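PDB 4QI8: lytic polysaccharide monooxygenase from Neurospora crassa, which probably cleaves cellulose oxidatively at its beta-1,4-glycosidic bonds, using an active-site copper, an external electron donor and an oxygen cosubstrate. Local coordinates for residues F78-V83 against F100-E105. Sequence-based numbering, arbitrary orientation.
Sequences FYLARV and FKIYHE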
loop_
_atom_site.group_PDB
_atom_site.type_symbol
_atom_site.label_atom_id
_atom_site.label_comp_id
_atom_site.label_asym_id
_atom_site.label_seq_id
_atom_site.Cartn_x
_atom_site.Cartn_y
_atom_site.Cartn_z
ATOM N N PHE A 78 0.363 3.173 -2.479
ATOM C CA PHE A 78 1.357 3.058 -1.413
ATOM C C PHE A 78 1.209 4.195 -0.415
ATOM O O PHE A 78 0.981 5.348 -0.796
ATOM C CB PHE A 78 2.790 3.073 -1.980
ATOM C CG PHE A 78 3.130 1.877 -2.829
ATOM C CD1 PHE A 78 3.540 0.686 -2.242
ATOM C CD2 PHE A 78 3.037 1.939 -4.214
ATOM C CE1 PHE A 78 3.853 -0.404 -3.018
ATOM C CE2 PHE A 78 3.334 0.833 -4.988
ATOM C CZ PHE A 78 3.739 -0.334 -4.388
ATOM N N TYR A 79 1.374 3.863 0.864
ATOM C CA TYR A 79 1.296 4.820 1.952
ATOM C C TYR A 79 2.499 4.645 2.872
ATOM O O TYR A 79 3.016 3.534 3.038
ATOM C CB TYR A 79 0.055 4.600 2.804
ATOM C CG TYR A 79 -1.298 4.844 2.175
ATOM C CD1 TYR A 79 -1.838 3.969 1.244
ATOM C CD2 TYR A 79 -2.071 5.944 2.563
ATOM C CE1 TYR A 79 -3.114 4.187 0.709
ATOM C CE2 TYR A 79 -3.339 6.151 2.052
ATOM C CZ TYR A 79 -3.852 5.284 1.128
ATOM O OH TYR A 79 -5.118 5.508 0.649
ATOM N N LEU A 80 2.892 5.745 3.507
ATOM C CA LEU A 80 3.879 5.718 4.578
ATOM C C LEU A 80 3.261 6.144 5.903
ATOM O O LEU A 80 2.312 6.931 5.935
ATOM C CB LEU A 80 5.004 6.704 4.274
ATOM C CG LEU A 80 6.026 6.256 3.233
ATOM C CD1 LEU A 80 6.955 7.407 2.845
ATOM C CD2 LEU A 80 6.861 5.077 3.747
ATOM N N ALA A 81 3.836 5.646 6.995
ATOM C CA ALA A 81 3.492 6.108 8.340
ATOM C C ALA A 81 4.765 6.136 9.160
ATOM O O ALA A 81 5.496 5.149 9.203
ATOM C CB ALA A 81 2.457 5.199 8.987
ATOM N N ARG A 82 5.022 7.261 9.821
ATOM C CA ARG A 82 6.252 7.425 10.578
ATOM C C ARG A 82 6.076 7.003 12.032
ATOM O O ARG A 82 5.224 7.514 12.765
ATOM C CB ARG A 82 6.732 8.874 10.524
ATOM C CG ARG A 82 8.099 9.056 11.160
ATOM C CD ARG A 82 8.586 10.488 11.069
ATOM N NE ARG A 82 9.919 10.675 11.646
ATOM C CZ ARG A 82 10.178 10.793 12.946
ATOM N NH1 ARG A 82 9.206 10.752 13.848
ATOM N NH2 ARG A 82 11.427 10.974 13.348
ATOM N N VAL A 83 6.924 6.084 12.466
ATOM C CA VAL A 83 6.924 5.645 13.847
ATOM C C VAL A 83 7.322 6.821 14.758
ATOM O O VAL A 83 8.312 7.485 14.483
ATOM C CB VAL A 83 7.934 4.505 14.032
ATOM C CG1 VAL A 83 7.954 4.050 15.476
ATOM C CG2 VAL A 83 7.631 3.327 13.096
ATOM N N PHE A 100 0.036 8.504 5.206
ATOM C CA PHE A 100 -0.118 9.408 4.072
ATOM C C PHE A 100 0.235 8.669 2.797
ATOM O O PHE A 100 1.113 7.805 2.772
ATOM C CB PHE A 100 0.679 10.721 4.228
ATOM C CG PHE A 100 2.167 10.557 4.420
ATOM C CD1 PHE A 100 2.695 10.284 5.668
ATOM C CD2 PHE A 100 3.038 10.725 3.356
ATOM C CE1 PHE A 100 4.057 10.158 5.851
ATOM C CE2 PHE A 100 4.403 10.620 3.537
ATOM C CZ PHE A 100 4.915 10.339 4.787
ATOM N N LYS A 101 -0.502 9.004 1.745
ATOM C CA LYS A 101 -0.363 8.355 0.460
ATOM C C LYS A 101 0.791 8.965 -0.303
ATOM O O LYS A 101 0.883 10.186 -0.412
ATOM C CB LYS A 101 -1.654 8.524 -0.331
ATOM C CG LYS A 101 -1.661 7.830 -1.681
ATOM C CD LYS A 101 -2.928 8.131 -2.469
ATOM C CE LYS A 101 -4.126 7.372 -1.946
ATOM N NZ LYS A 101 -5.378 7.863 -2.588
ATOM N N ILE A 102 1.657 8.117 -0.850
ATOM C CA ILE A 102 2.757 8.588 -1.683
ATOM C C ILE A 102 2.639 8.178 -3.152
ATOM O O ILE A 102 3.417 8.646 -3.975
ATOM C CB ILE A 102 4.149 8.205 -1.126
ATOM C CG1 ILE A 102 4.329 6.686 -1.049
ATOM C CG2 ILE A 102 4.353 8.857 0.231
ATOM C CD1 ILE A 102 5.751 6.284 -0.727
ATOM N N TYR A 103 1.662 7.345 -3.486
ATOM C CA TYR A 103 1.429 6.947 -4.864
ATOM C C TYR A 103 0.038 6.355 -4.983
ATOM O O TYR A 103 -0.378 5.576 -4.125
ATOM C CB TYR A 103 2.457 5.892 -5.313
ATOM C CG TYR A 103 2.143 5.300 -6.675
ATOM C CD1 TYR A 103 1.357 4.163 -6.801
ATOM C CD2 TYR A 103 2.623 5.888 -7.840
ATOM C CE1 TYR A 103 1.052 3.642 -8.041
ATOM C CE2 TYR A 103 2.323 5.369 -9.092
ATOM C CZ TYR A 103 1.543 4.243 -9.187
ATOM O OH TYR A 103 1.240 3.720 -10.428
ATOM N N HIS A 104 -0.656 6.682 -6.065
ATOM C CA HIS A 104 -1.778 5.870 -6.500
ATOM C C HIS A 104 -1.833 5.798 -8.014
ATOM O O HIS A 104 -1.414 6.716 -8.719
ATOM C CB HIS A 104 -3.117 6.280 -5.854
ATOM C CG HIS A 104 -3.641 7.640 -6.212
ATOM N ND1 HIS A 104 -4.599 8.238 -5.432
ATOM C CD2 HIS A 104 -3.417 8.486 -7.250
ATOM C CE1 HIS A 104 -4.935 9.400 -5.956
ATOM N NE2 HIS A 104 -4.228 9.581 -7.058
ATOM N N GLU A 105 -2.350 4.678 -8.494
ATOM C CA GLU A 105 -2.388 4.383 -9.918
ATOM C C GLU A 105 -3.684 4.855 -10.558
ATOM O O GLU A 105 -4.769 4.572 -10.060
ATOM C CB GLU A 105 -2.261 2.872 -10.097
ATOM C CG GLU A 105 -2.256 2.409 -11.538
ATOM C CD GLU A 105 -2.087 0.902 -11.674
ATOM O OE1 GLU A 105 -1.726 0.232 -10.673
ATOM O OE2 GLU A 105 -2.311 0.393 -12.798
#
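Phe78 pairs with both Ile102 and Tyr103 in a classic beta bulge between antiparallel neighbours of the AA9 beta-sandwich, strands 76-82 and 99-104. Phe78 O accepts from Ile102 N at 2.9 Å and only weakly from Tyr103 N, while Phe78 N returns a bond to Tyr103 O. Beyond the bulge packing is tight: Leu80 and Phe100 exchange two backbone bonds, and Leu80 CB lies over one face of the Phe100 ring, off centre, 4.0 Å from its centroid. Phe100 CG sits between its own backbone N and carbonyl carbon (chi1 58°). On the other face of the sheet, equally buried, Tyr79 pairs with Lys101, whose CB lies over one face of the tyrosine ring and whose CE is 3.3 Å from Tyr79 OH; this hydroxyl is hydrogen-bonded to that of Tyr185. An alanine at Tyr79 would probably leave Lys101 CB and CE without their aromatic cover and the Tyr185 hydroxyl without this partner. The side towards Ile102 and Tyr103, both partly exposed, is more open: Tyr103 CD1 meets the Phe78 ring at its edge, 3.8 Å from Phe78 CD2. Lys101 NZ, also bound by the carbonyls of Pro207 and Pro209, donates to His104 ND1 at 3.0 Å, 15° out of the imidazole plane.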